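Local coordinates for fructose-bisphosphatase (Pyrococcus horikoshii, PDB 1VDW), which probably hydrolyses fructose 1,6-bisphosphate to fructose 6-phosphate and phosphate with the help of magnesium, and belongs to the inositol monophosphatase superfamily, at residues Asp188-Ile202 with Ile226-Asn240. Sequence-based numbering, arbitrary orientation.
Sequences DAVVDIRNYLRPTDI and ITFSATEKVNIIAAN
Pro-199 sits as a knob in a hollow made by the turn 227-232: its CB and CG both press on Ser-229 O, CB also on Thr-227 O and CG on Thr-227 OG1, while CD lies 3.0 Å from Glu-232 O. Thr-227 OG1 donates to Glu-232 OE2 and so ties the far wall of this hollow together. Beside it the chain of Arg-198, bent at chi2 and chi3 (-65° and -109°), curls into the carbonyls of 230-232. Lys-233 NZ stands 3.5 Å above the centre of its guanidinium plane, with Ala-230 O over the opposite face; the Lys-233 ammonium donates to Thr-231 O, and Arg-198 NH1 makes a salt bridge to Glu-68. Cutting Arg-198 back to an alanine is likely to leave Glu-68 without this charged mate and open a gap between Lys-233 NZ and the carbonyl of Ala-230. Further in, Ile-202 CD1 packs on Ile-236 CG2 at 3.7 Å and, in the conformer modelled here, meets Val-234 tip to tip, its CD1 equally close to Val-234 CG1. Leu-197 crosses Ile-236 at about a right angle. Where the first chain turns its corner, Asn-235 OD1 takes the N-H of Asn-195 on an in-plane lone pair at 2.7 Å, and a water joins Asp-192 OD1, Tyr-196 N and Val-234 O. Beyond, strands 189-193 and 234-239 run antiparallel at 174°; Ala-189 meets Ala-239 CB to CB (3.9 Å), and Asn-240 ND2 reaches the anti lone pair of Asp-188 OD1, whose OD2 pairs with Arg-143. The two strands belong to the mixed five-stranded sheet of the inositol monophosphatase fold, and the helix starting at Pro-199 carries Asp-201, a predicted ligand, with Glu-68, of the catalytic magnesium site.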
# COMPACT_ATOMS: atom_id res chain seq x y z
N ASP A 188 -4.93 9.55 9.59
CA ASP A 188 -5.83 10.47 10.28
C ASP A 188 -7.26 10.34 9.76
O ASP A 188 -8.21 10.69 10.46
CB ASP A 188 -5.35 11.91 10.11
CG ASP A 188 -3.97 12.12 10.68
OD1 ASP A 188 -3.83 12.12 11.92
OD2 ASP A 188 -3.03 12.28 9.88
N ALA A 189 -7.41 9.86 8.53
CA ALA A 189 -8.74 9.70 7.94
C ALA A 189 -8.73 8.70 6.79
O ALA A 189 -7.69 8.39 6.21
CB ALA A 189 -9.26 11.05 7.44
N VAL A 190 -9.92 8.18 6.50
CA VAL A 190 -10.15 7.25 5.40
C VAL A 190 -11.37 7.81 4.69
O VAL A 190 -12.45 7.95 5.29
CB VAL A 190 -10.46 5.82 5.90
CG1 VAL A 190 -10.80 4.92 4.72
CG2 VAL A 190 -9.25 5.27 6.64
N VAL A 191 -11.20 8.13 3.42
CA VAL A 191 -12.25 8.74 2.63
C VAL A 191 -12.50 7.95 1.36
O VAL A 191 -11.60 7.80 0.53
CB VAL A 191 -11.85 10.18 2.23
CG1 VAL A 191 -12.97 10.84 1.43
CG2 VAL A 191 -11.53 10.98 3.48
N ASP A 192 -13.71 7.41 1.21
CA ASP A 192 -14.05 6.66 0.01
C ASP A 192 -15.42 7.15 -0.43
O ASP A 192 -16.44 6.85 0.20
CB ASP A 192 -14.10 5.16 0.28
CG ASP A 192 -14.21 4.33 -0.99
OD1 ASP A 192 -14.90 4.77 -1.94
OD2 ASP A 192 -13.61 3.24 -1.04
N ILE A 193 -15.43 7.90 -1.53
CA ILE A 193 -16.67 8.46 -2.04
C ILE A 193 -16.97 7.99 -3.46
O ILE A 193 -17.57 8.71 -4.26
CB ILE A 193 -16.61 10.01 -1.99
CG1 ILE A 193 -15.40 10.53 -2.78
CG2 ILE A 193 -16.52 10.47 -0.55
CD1 ILE A 193 -15.27 12.05 -2.78
N ARG A 194 -16.58 6.76 -3.76
CA ARG A 194 -16.78 6.16 -5.07
C ARG A 194 -18.18 5.56 -5.28
O ARG A 194 -18.51 5.18 -6.41
CB ARG A 194 -15.78 5.03 -5.30
CG ARG A 194 -14.32 5.43 -5.32
CD ARG A 194 -13.45 4.18 -5.45
NE ARG A 194 -13.52 3.34 -4.27
CZ ARG A 194 -13.00 2.11 -4.19
NH1 ARG A 194 -12.38 1.58 -5.24
NH2 ARG A 194 -13.08 1.42 -3.06
N ASN A 195 -18.97 5.46 -4.22
CA ASN A 195 -20.29 4.84 -4.31
C ASN A 195 -20.04 3.42 -4.81
O ASN A 195 -20.81 2.87 -5.60
CB ASN A 195 -21.18 5.60 -5.30
CG ASN A 195 -22.65 5.26 -5.14
OD1 ASN A 195 -23.22 5.43 -4.06
ND2 ASN A 195 -23.27 4.78 -6.21
N TYR A 196 -18.95 2.83 -4.31
CA TYR A 196 -18.49 1.50 -4.69
C TYR A 196 -18.49 0.45 -3.57
O TYR A 196 -18.77 -0.72 -3.81
CB TYR A 196 -17.08 1.64 -5.26
CG TYR A 196 -16.37 0.34 -5.60
CD1 TYR A 196 -16.61 -0.32 -6.80
CD2 TYR A 196 -15.42 -0.20 -4.73
CE1 TYR A 196 -15.92 -1.48 -7.14
CE2 TYR A 196 -14.73 -1.36 -5.05
CZ TYR A 196 -14.98 -2.00 -6.26
OH TYR A 196 -14.29 -3.14 -6.58
N LEU A 197 -18.16 0.88 -2.36
CA LEU A 197 -18.10 -0.03 -1.22
C LEU A 197 -19.44 -0.64 -0.83
O LEU A 197 -20.49 -0.06 -1.09
CB LEU A 197 -17.52 0.69 -0.00
CG LEU A 197 -16.09 1.21 -0.11
CD1 LEU A 197 -15.77 2.05 1.12
CD2 LEU A 197 -15.12 0.05 -0.23
N ARG A 198 -19.38 -1.81 -0.22
CA ARG A 198 -20.57 -2.51 0.26
C ARG A 198 -20.43 -2.62 1.77
O ARG A 198 -19.33 -2.50 2.31
CB ARG A 198 -20.65 -3.91 -0.36
CG ARG A 198 -20.61 -3.92 -1.88
CD ARG A 198 -21.82 -3.23 -2.47
NE ARG A 198 -22.74 -4.18 -3.10
CZ ARG A 198 -22.44 -4.89 -4.18
NH1 ARG A 198 -21.25 -4.77 -4.76
NH2 ARG A 198 -23.33 -5.74 -4.69
N PRO A 199 -21.54 -2.85 2.49
CA PRO A 199 -21.46 -2.97 3.95
C PRO A 199 -20.48 -4.07 4.38
O PRO A 199 -19.81 -3.95 5.41
CB PRO A 199 -22.90 -3.29 4.34
CG PRO A 199 -23.69 -2.56 3.31
CD PRO A 199 -22.95 -2.90 2.04
N THR A 200 -20.39 -5.12 3.58
CA THR A 200 -19.49 -6.24 3.86
C THR A 200 -18.02 -5.82 3.85
O THR A 200 -17.19 -6.41 4.55
CB THR A 200 -19.70 -7.38 2.85
OG1 THR A 200 -19.68 -6.85 1.51
CG2 THR A 200 -21.04 -8.07 3.09
N ASP A 201 -17.70 -4.79 3.06
CA ASP A 201 -16.33 -4.30 2.97
C ASP A 201 -15.90 -3.52 4.20
O ASP A 201 -14.75 -3.60 4.63
CB ASP A 201 -16.15 -3.35 1.78
CG ASP A 201 -16.32 -4.03 0.44
OD1 ASP A 201 -15.79 -5.15 0.26
OD2 ASP A 201 -16.97 -3.43 -0.44
N ILE A 202 -16.83 -2.77 4.77
CA ILE A 202 -16.51 -1.89 5.88
C ILE A 202 -16.99 -2.23 7.28
O ILE A 202 -16.56 -1.59 8.24
CB ILE A 202 -17.03 -0.47 5.58
CG1 ILE A 202 -18.56 -0.48 5.49
CG2 ILE A 202 -16.43 0.04 4.27
CD1 ILE A 202 -19.18 0.90 5.42
N ILE A 226 -24.25 0.20 9.71
CA ILE A 226 -23.96 -1.05 9.03
C ILE A 226 -25.25 -1.85 8.88
O ILE A 226 -25.87 -2.23 9.87
CB ILE A 226 -22.94 -1.90 9.81
CG1 ILE A 226 -21.62 -1.13 9.95
CG2 ILE A 226 -22.71 -3.23 9.10
CD1 ILE A 226 -21.00 -0.73 8.62
N THR A 227 -25.65 -2.09 7.64
CA THR A 227 -26.87 -2.84 7.36
C THR A 227 -26.48 -4.24 6.91
O THR A 227 -25.35 -4.48 6.48
CB THR A 227 -27.70 -2.18 6.25
OG1 THR A 227 -26.95 -2.20 5.03
CG2 THR A 227 -28.05 -0.75 6.61
N PHE A 228 -27.42 -5.18 7.02
CA PHE A 228 -27.16 -6.55 6.61
C PHE A 228 -27.45 -6.75 5.13
O PHE A 228 -28.25 -7.60 4.75
CB PHE A 228 -28.00 -7.52 7.45
CG PHE A 228 -27.73 -7.43 8.93
CD1 PHE A 228 -26.43 -7.28 9.40
CD2 PHE A 228 -28.77 -7.51 9.84
CE1 PHE A 228 -26.17 -7.21 10.77
CE2 PHE A 228 -28.52 -7.44 11.21
CZ PHE A 228 -27.22 -7.30 11.67
N SER A 229 -26.78 -5.95 4.31
CA SER A 229 -26.94 -6.01 2.87
C SER A 229 -25.58 -6.21 2.21
O SER A 229 -24.56 -5.74 2.71
CB SER A 229 -27.57 -4.72 2.35
OG SER A 229 -27.64 -4.72 0.94
N ALA A 230 -25.58 -6.91 1.08
CA ALA A 230 -24.34 -7.16 0.35
C ALA A 230 -24.38 -6.43 -0.99
O ALA A 230 -23.44 -6.53 -1.78
CB ALA A 230 -24.17 -8.66 0.11
N THR A 231 -25.45 -5.68 -1.22
CA THR A 231 -25.62 -4.94 -2.46
C THR A 231 -25.66 -3.42 -2.28
O THR A 231 -25.36 -2.67 -3.20
CB THR A 231 -26.92 -5.37 -3.18
OG1 THR A 231 -28.04 -5.14 -2.31
CG2 THR A 231 -26.85 -6.84 -3.54
N GLU A 232 -26.03 -2.97 -1.08
CA GLU A 232 -26.10 -1.55 -0.78
C GLU A 232 -24.74 -0.87 -0.97
O GLU A 232 -23.73 -1.34 -0.46
CB GLU A 232 -26.59 -1.35 0.65
CG GLU A 232 -26.50 0.08 1.16
CD GLU A 232 -27.02 0.22 2.58
OE1 GLU A 232 -26.81 1.29 3.19
OE2 GLU A 232 -27.64 -0.74 3.08
N LYS A 233 -24.73 0.24 -1.72
CA LYS A 233 -23.49 0.98 -1.96
C LYS A 233 -23.30 1.98 -0.83
O LYS A 233 -24.25 2.66 -0.43
CB LYS A 233 -23.55 1.71 -3.30
CG LYS A 233 -23.72 0.79 -4.50
CD LYS A 233 -22.54 -0.16 -4.64
CE LYS A 233 -22.74 -1.12 -5.81
NZ LYS A 233 -23.94 -1.97 -5.63
N VAL A 234 -22.08 2.09 -0.33
CA VAL A 234 -21.81 3.01 0.76
C VAL A 234 -20.56 3.87 0.55
O VAL A 234 -19.60 3.45 -0.10
CB VAL A 234 -21.66 2.25 2.10
CG1 VAL A 234 -20.53 1.24 2.00
CG2 VAL A 234 -21.40 3.22 3.24
N ASN A 235 -20.61 5.08 1.09
CA ASN A 235 -19.50 6.01 1.03
C ASN A 235 -19.14 6.31 2.47
O ASN A 235 -20.02 6.42 3.33
CB ASN A 235 -19.91 7.31 0.34
CG ASN A 235 -20.22 7.11 -1.11
OD1 ASN A 235 -19.36 6.68 -1.89
ND2 ASN A 235 -21.45 7.42 -1.50
N ILE A 236 -17.85 6.45 2.75
CA ILE A 236 -17.44 6.73 4.11
C ILE A 236 -16.41 7.84 4.24
O ILE A 236 -15.54 8.02 3.38
CB ILE A 236 -16.88 5.48 4.81
CG1 ILE A 236 -15.65 4.97 4.05
CG2 ILE A 236 -17.95 4.40 4.91
CD1 ILE A 236 -14.93 3.82 4.73
N ILE A 237 -16.54 8.58 5.33
CA ILE A 237 -15.60 9.62 5.69
C ILE A 237 -15.35 9.33 7.16
O ILE A 237 -16.19 9.64 8.02
CB ILE A 237 -16.19 11.04 5.53
CG1 ILE A 237 -16.56 11.31 4.07
CG2 ILE A 237 -15.17 12.07 5.98
CD1 ILE A 237 -17.81 10.60 3.59
N ALA A 238 -14.23 8.68 7.44
CA ALA A 238 -13.85 8.30 8.80
C ALA A 238 -12.63 9.12 9.20
O ALA A 238 -11.69 9.24 8.41
CB ALA A 238 -13.55 6.81 8.86
N ALA A 239 -12.64 9.66 10.40
CA ALA A 239 -11.51 10.47 10.84
C ALA A 239 -11.29 10.44 12.34
O ALA A 239 -12.13 9.98 13.11
CB ALA A 239 -11.71 11.92 10.37
N ASN A 240 -10.13 10.96 12.74
CA ASN A 240 -9.75 11.02 14.15
C ASN A 240 -10.01 12.42 14.70
O ASN A 240 -9.56 12.75 15.80
CB ASN A 240 -8.26 10.69 14.29
CG ASN A 240 -7.37 11.71 13.59
OD1 ASN A 240 -7.85 12.63 12.92
ND2 ASN A 240 -6.06 11.53 13.72
O HOH W 1 -17.45 3.75 -2.09